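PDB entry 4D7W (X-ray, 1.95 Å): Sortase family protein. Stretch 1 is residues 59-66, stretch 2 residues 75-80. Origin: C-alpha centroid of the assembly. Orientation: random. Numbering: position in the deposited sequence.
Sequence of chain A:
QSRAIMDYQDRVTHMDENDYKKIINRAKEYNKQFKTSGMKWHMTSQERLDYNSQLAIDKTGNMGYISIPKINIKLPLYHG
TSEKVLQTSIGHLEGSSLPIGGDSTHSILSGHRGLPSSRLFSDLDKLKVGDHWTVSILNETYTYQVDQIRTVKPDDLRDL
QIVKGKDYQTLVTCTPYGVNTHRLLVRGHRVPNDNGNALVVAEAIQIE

Stretch 1 (59-66) KTGNMGYI
Stretch 2 75-80: LPLYHG

Two antiparallel strands, 62-66 and the one running through 75-79, lie side by side with their N-to-C directions 144° apart and their axes 4.2 Å apart at closest approach, burying 613 Å² in all. Asn-62 faces Tyr-78 and Tyr-65 faces Pro-76 as non-hydrogen-bonded pairs, with CA atoms 4.5 and 4.1 Å apart; Ile-66 and Leu-75 form a hydrogen-bonded pair, CA to CA 5.5 Å.

That last pair is closed in both directions, Ile-66 N to Leu-75 O at 2.8 Å and Leu-75 N to Ile-66 O at 3.1 Å. Proline has no amide hydrogen to give, and Pro-76 sits where none is asked for: its CA instead lies 3.4 Å from Gly-64 O, which accepts from Leu-77 N at 2.7 Å. Leu-77 O in turn takes Met-63 N at 2.7 Å, almost straight. Between these two bonds stretch 1 departs from regular strand geometry: Met-63 has phi/psi -96/-12 and Gly-64 140/-155. One extra residue is thereby accommodated between the pairs of Asn-62 and Tyr-65, and Met-63 points its CA-to-CB bond toward the partner strand. At Gly-64 a CB would jam against the preceding carbonyl oxygen; the same holds at Gly-61 (86/-1), where an ideal CB would also come within 3.7 Å of Tyr-78 CD2.

The carbonyl of Gly-61 is the anchor at the other end. Its O accepts from both His-79 N and His-79 ND1, each at 2.9 Å. His-79, chi1 m and chi2 80°, starts sideways, but these angles bring its ring back so that ND1 reaches that oxygen in the ring plane; NE2 is satisfied elsewhere in the structure. One ring face is left for Met-63, whose chain, m, t, t, extends until CE lies 3.4 Å from the centroid of the His-79 ring, 14° off the normal, a CH-pi contact suited to a flexible, unbranched side chain.

Tyr-78, chi1 m and chi2 86°, leans back toward the loop that leads into strand 62-66. Asn-62 (chi1 t) covers one face of its ring, with Asn-62 CB 3.5 Å from Tyr-78 CE2, while Thr-60 O meets the edge 3.4 Å from Tyr-78 CD2. Thr-60, chi1 p, holds that loop by accepting Asn-62 N at OG1, 3.1 Å. Tyr-65, chi1 p, leads its ring end away from Pro-76.

Leu-75, Leu-77 and Ile-66 share the other face. Leu-77 (m, t) brings CD2 to 4.1 Å from Ile-66 CG2, and Ile-66 (t, t) runs its longer branch away from the partner strand.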

# COMPACT_ATOMS: atom_id res chain seq x y z
N LYS A 59 -6.40 -10.86 -13.47
CA LYS A 59 -6.23 -11.89 -12.45
C LYS A 59 -4.87 -11.88 -11.73
O LYS A 59 -4.55 -12.80 -10.98
CB LYS A 59 -6.44 -13.27 -13.09
CG LYS A 59 -7.89 -13.54 -13.47
CD LYS A 59 -8.16 -15.03 -13.59
CE LYS A 59 -9.65 -15.31 -13.66
NZ LYS A 59 -9.99 -16.67 -13.15
N THR A 60 -4.08 -10.82 -11.93
CA THR A 60 -2.72 -10.79 -11.41
C THR A 60 -2.60 -10.33 -9.96
O THR A 60 -1.58 -10.54 -9.33
CB THR A 60 -1.84 -9.85 -12.26
OG1 THR A 60 -2.15 -8.50 -11.94
CG2 THR A 60 -2.09 -10.07 -13.73
N GLY A 61 -3.64 -9.70 -9.42
CA GLY A 61 -3.54 -9.11 -8.09
C GLY A 61 -2.96 -7.69 -8.04
O GLY A 61 -2.86 -7.09 -6.97
N ASN A 62 -2.58 -7.16 -9.21
CA ASN A 62 -1.87 -5.88 -9.30
C ASN A 62 -2.86 -4.73 -9.15
O ASN A 62 -3.79 -4.61 -9.94
CB ASN A 62 -1.12 -5.81 -10.64
CG ASN A 62 -0.27 -4.55 -10.79
OD1 ASN A 62 -0.31 -3.62 -9.96
ND2 ASN A 62 0.51 -4.50 -11.86
N MET A 63 -2.67 -3.90 -8.12
CA MET A 63 -3.60 -2.82 -7.76
C MET A 63 -3.19 -1.47 -8.33
O MET A 63 -3.94 -0.50 -8.23
CB MET A 63 -3.66 -2.62 -6.24
CG MET A 63 -4.49 -3.54 -5.43
SD MET A 63 -4.16 -3.08 -3.71
CE MET A 63 -5.02 -4.43 -2.92
N GLY A 64 -1.97 -1.41 -8.85
CA GLY A 64 -1.36 -0.14 -9.20
C GLY A 64 0.11 -0.15 -8.81
O GLY A 64 0.72 -1.20 -8.74
N TYR A 65 0.69 1.02 -8.58
CA TYR A 65 2.11 1.08 -8.32
C TYR A 65 2.45 2.27 -7.44
O TYR A 65 1.74 3.28 -7.42
CB TYR A 65 2.91 1.14 -9.62
CG TYR A 65 2.63 2.31 -10.53
CD1 TYR A 65 1.59 2.27 -11.47
CD2 TYR A 65 3.43 3.46 -10.49
CE1 TYR A 65 1.35 3.35 -12.32
CE2 TYR A 65 3.18 4.54 -11.34
CZ TYR A 65 2.15 4.48 -12.25
OH TYR A 65 1.91 5.57 -13.08
N ILE A 66 3.55 2.12 -6.70
CA ILE A 66 4.00 3.15 -5.78
C ILE A 66 5.27 3.80 -6.31
O ILE A 66 6.11 3.15 -6.93
CB ILE A 66 4.25 2.57 -4.38
CG1 ILE A 66 4.63 3.69 -3.40
CG2 ILE A 66 5.31 1.48 -4.43
CD1 ILE A 66 4.88 3.18 -1.99
N LEU A 75 7.45 0.62 -8.10
CA LEU A 75 7.14 -0.81 -8.04
C LEU A 75 5.65 -1.05 -8.07
O LEU A 75 4.87 -0.23 -7.56
CB LEU A 75 7.72 -1.45 -6.78
CG LEU A 75 9.23 -1.60 -6.64
CD1 LEU A 75 9.58 -1.93 -5.19
CD2 LEU A 75 9.74 -2.67 -7.56
N PRO A 76 5.25 -2.19 -8.65
CA PRO A 76 3.84 -2.61 -8.65
C PRO A 76 3.37 -3.05 -7.27
O PRO A 76 4.14 -3.67 -6.53
CB PRO A 76 3.82 -3.78 -9.65
CG PRO A 76 5.23 -4.32 -9.65
CD PRO A 76 6.12 -3.12 -9.41
N LEU A 77 2.13 -2.71 -6.93
CA LEU A 77 1.49 -3.05 -5.65
C LEU A 77 0.53 -4.20 -5.81
O LEU A 77 -0.37 -4.12 -6.64
CB LEU A 77 0.68 -1.87 -5.10
CG LEU A 77 1.40 -0.66 -4.55
CD1 LEU A 77 0.35 0.36 -4.08
CD2 LEU A 77 2.29 -1.08 -3.39
N TYR A 78 0.67 -5.25 -5.01
CA TYR A 78 -0.23 -6.39 -5.14
C TYR A 78 -1.11 -6.61 -3.90
O TYR A 78 -0.75 -6.22 -2.79
CB TYR A 78 0.57 -7.66 -5.45
CG TYR A 78 1.15 -7.68 -6.85
CD1 TYR A 78 2.37 -7.08 -7.12
CD2 TYR A 78 0.47 -8.27 -7.91
CE1 TYR A 78 2.91 -7.08 -8.40
CE2 TYR A 78 0.99 -8.26 -9.20
CZ TYR A 78 2.22 -7.66 -9.43
OH TYR A 78 2.76 -7.65 -10.68
N HIS A 79 -2.26 -7.26 -4.10
CA HIS A 79 -3.06 -7.78 -3.00
C HIS A 79 -2.24 -8.71 -2.11
O HIS A 79 -1.57 -9.61 -2.60
CB HIS A 79 -4.29 -8.56 -3.51
CG HIS A 79 -5.36 -7.71 -4.13
ND1 HIS A 79 -5.28 -7.24 -5.43
CD2 HIS A 79 -6.54 -7.27 -3.65
CE1 HIS A 79 -6.37 -6.55 -5.71
NE2 HIS A 79 -7.15 -6.54 -4.65
N GLY A 80 -2.31 -8.50 -0.79
CA GLY A 80 -1.76 -9.47 0.14
C GLY A 80 -0.25 -9.37 0.24
O GLY A 80 0.37 -8.60 -0.48